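Local coordinates for protein beta-N-acetylhexosaminidase (Thermotoga neapolitana, PDB 5BZA) that probably hydrolyses terminal non-reducing N-acetyl-D-hexosamine residues from N-acetyl-beta-D-hexosaminides, as a thermostable member of glycoside hydrolase family 3, at residues B[157-162]-B[195-200]. Residues are numbered along the deposited sequence; the frame is centred on the assembly and turned at random.
Sequences PCIKHF and RRIFQS. With CD (cadmium ion), chain N.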
loop_
_atom_site.group_PDB
_atom_site.type_symbol
_atom_site.label_atom_id
_atom_site.label_comp_id
_atom_site.label_asym_id
_atom_site.label_seq_id
_atom_site.Cartn_x
_atom_site.Cartn_y
_atom_site.Cartn_z
ATOM N N PRO B 157 10.335 1.693 17.063
ATOM C CA PRO B 157 10.210 0.236 17.164
ATOM C C PRO B 157 9.843 -0.212 18.564
ATOM O O PRO B 157 10.092 0.503 19.532
ATOM C CB PRO B 157 11.605 -0.266 16.755
ATOM C CG PRO B 157 12.511 0.832 17.145
ATOM C CD PRO B 157 11.741 2.120 16.923
ATOM N N CYS B 158 9.199 -1.369 18.639
ATOM C CA CYS B 158 8.939 -2.060 19.905
ATOM C C CYS B 158 9.475 -3.490 19.818
ATOM O O CYS B 158 8.892 -4.376 19.174
ATOM C CB CYS B 158 7.441 -2.071 20.224
ATOM S SG CYS B 158 7.055 -2.842 21.822
ATOM N N ILE B 159 10.611 -3.718 20.447
ATOM C CA ILE B 159 11.247 -5.017 20.342
ATOM C C ILE B 159 10.497 -6.024 21.217
ATOM O O ILE B 159 9.954 -5.676 22.223
ATOM C CB ILE B 159 12.754 -4.927 20.707
ATOM C CG1 ILE B 159 12.963 -4.365 22.116
ATOM C CG2 ILE B 159 13.487 -4.093 19.652
ATOM C CD1 ILE B 159 14.437 -4.223 22.480
ATOM N N LYS B 160 10.469 -7.280 20.795
ATOM C CA LYS B 160 9.676 -8.315 21.454
ATOM C C LYS B 160 10.305 -9.685 21.176
ATOM O O LYS B 160 11.046 -9.825 20.202
ATOM C CB LYS B 160 8.213 -8.258 20.951
ATOM C CG LYS B 160 8.064 -8.576 19.468
ATOM C CD LYS B 160 6.651 -8.271 18.979
ATOM C CE LYS B 160 6.514 -8.547 17.494
ATOM N NZ LYS B 160 5.150 -8.265 17.009
ATOM N N HIS B 161 10.051 -10.687 22.033
ATOM C CA HIS B 161 9.349 -10.526 23.299
ATOM C C HIS B 161 10.302 -10.783 24.468
ATOM O O HIS B 161 10.756 -11.915 24.674
ATOM C CB HIS B 161 8.147 -11.490 23.411
ATOM C CG HIS B 161 7.374 -11.691 22.135
ATOM N ND1 HIS B 161 7.856 -12.416 21.064
ATOM C CD2 HIS B 161 6.128 -11.289 21.789
ATOM C CE1 HIS B 161 6.949 -12.440 20.108
ATOM N NE2 HIS B 161 5.904 -11.750 20.514
ATOM N N PHE B 162 10.556 -9.748 25.261
ATOM C CA PHE B 162 11.518 -9.827 26.348
ATOM C C PHE B 162 11.093 -10.863 27.417
ATOM O O PHE B 162 9.963 -10.797 27.910
ATOM C CB PHE B 162 11.664 -8.435 26.986
ATOM C CG PHE B 162 12.473 -8.440 28.248
ATOM C CD1 PHE B 162 13.855 -8.329 28.197
ATOM C CD2 PHE B 162 11.862 -8.617 29.472
ATOM C CE1 PHE B 162 14.598 -8.372 29.349
ATOM C CE2 PHE B 162 12.617 -8.688 30.641
ATOM C CZ PHE B 162 13.971 -8.554 30.573
ATOM N N ARG B 195 20.156 -6.566 24.435
ATOM C CA ARG B 195 21.293 -5.817 24.941
ATOM C C ARG B 195 21.879 -4.919 23.844
ATOM O O ARG B 195 22.290 -3.771 24.098
ATOM C CB ARG B 195 22.350 -6.784 25.503
ATOM C CG ARG B 195 21.910 -7.463 26.821
ATOM C CD ARG B 195 22.728 -8.727 27.226
ATOM N NE ARG B 195 24.154 -8.462 27.331
ATOM C CZ ARG B 195 25.102 -9.349 27.030
ATOM N NH1 ARG B 195 24.777 -10.583 26.628
ATOM N NH2 ARG B 195 26.384 -9.007 27.142
ATOM N N ARG B 196 21.934 -5.450 22.635
ATOM C CA ARG B 196 22.450 -4.702 21.490
ATOM C C ARG B 196 21.628 -3.434 21.253
ATOM O O ARG B 196 22.189 -2.332 21.001
ATOM C CB ARG B 196 22.462 -5.574 20.221
ATOM C CG ARG B 196 23.119 -4.886 18.965
ATOM C CD ARG B 196 24.621 -4.610 19.155
ATOM N NE ARG B 196 25.336 -5.800 19.639
ATOM C CZ ARG B 196 25.746 -6.820 18.886
ATOM N NH1 ARG B 196 25.551 -6.798 17.566
ATOM N NH2 ARG B 196 26.378 -7.851 19.465
ATOM N N ILE B 197 20.309 -3.575 21.335
ATOM C CA ILE B 197 19.465 -2.399 21.153
ATOM C C ILE B 197 19.678 -1.402 22.323
ATOM O O ILE B 197 19.785 -0.167 22.094
ATOM C CB ILE B 197 17.937 -2.737 21.038
ATOM C CG1 ILE B 197 17.647 -3.833 19.980
ATOM C CG2 ILE B 197 17.111 -1.447 20.880
ATOM C CD1 ILE B 197 18.427 -3.702 18.708
ATOM N N PHE B 198 19.746 -1.917 23.559
ATOM C CA PHE B 198 19.857 -1.006 24.734
ATOM C C PHE B 198 21.169 -0.214 24.799
ATOM O O PHE B 198 21.213 0.852 25.399
ATOM C CB PHE B 198 19.661 -1.763 26.056
ATOM C CG PHE B 198 18.348 -2.458 26.145
ATOM C CD1 PHE B 198 17.208 -1.869 25.577
ATOM C CD2 PHE B 198 18.231 -3.689 26.789
ATOM C CE1 PHE B 198 15.946 -2.502 25.665
ATOM C CE2 PHE B 198 16.996 -4.346 26.861
ATOM C CZ PHE B 198 15.851 -3.761 26.289
ATOM N N GLN B 199 22.226 -0.751 24.191
ATOM C CA GLN B 199 23.514 -0.069 24.151
ATOM C C GLN B 199 23.566 1.009 23.066
ATOM O O GLN B 199 24.530 1.788 23.049
ATOM C CB GLN B 199 24.642 -1.077 23.945
ATOM C CG GLN B 199 24.983 -1.794 25.236
ATOM C CD GLN B 199 26.019 -2.884 25.061
ATOM O OE1 GLN B 199 26.286 -3.345 23.938
ATOM N NE2 GLN B 199 26.548 -3.369 26.183
ATOM N N SER B 200 22.615 0.994 22.109
ATOM C CA SER B 200 22.534 2.050 21.079
ATOM C C SER B 200 21.836 3.282 21.617
ATOM O O SER B 200 21.379 3.309 22.753
ATOM C CB SER B 200 21.766 1.561 19.830
ATOM O OG SER B 200 20.335 1.528 20.054
HETATM CD CD CD N . 3.195 -11.884 20.338
#
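Ile-159 meets Ile-197 and Phe-198 in a small, wholly apolar strand-to-helix contact in the TIM-barrel-type N-terminal domain of this family 3 glycosidase, where helix 192-198 lies against the outside of strand 156-162. It is a worked example of how one barrel strand serves two ends: an outward-facing residue packs against the surrounding helices, while a metal-binding residue sits at the C-terminal end of the same strand. Ile-159 points at the helix, and its fully extended end (chi2 -178°) carries CD1 into the angle between the two helix residues. That methyl lies 4.1 Å from Ile-197 CB and 3.9 Å from Phe-198 CE1, which it approaches obliquely to the ring. The second branch, CG2, runs beside CG1 of Ile-197 at 4.2 Å, the two branched side chains lying alongside each other and running in opposing senses. The contact is modest, burying 153 Å² in all, but neighbours extend it into a continuous core: Cys-147 and Met-144 of helix 136-153 touch Ile-159 and Ile-197 respectively, while Phe-198 stacks with Phe-238 and also touches Val-206 on the adjoining strand. Lys-160, facing away from the helix, forms a salt bridge with Glu-65; at the corner that follows, His-161, entered through a cis peptide bond, gives ND1 to a hydrogen bond with Asp-117 and binds the cadmium ion through NE2 at 2.7 Å, a site shared with Asp-245. Ile-197 O holds the turn that follows, accepting from both N and OG of Ser-200; the hydroxyl comes in the carbonyl plane onto a lone pair, 2.7 Å from OG to O.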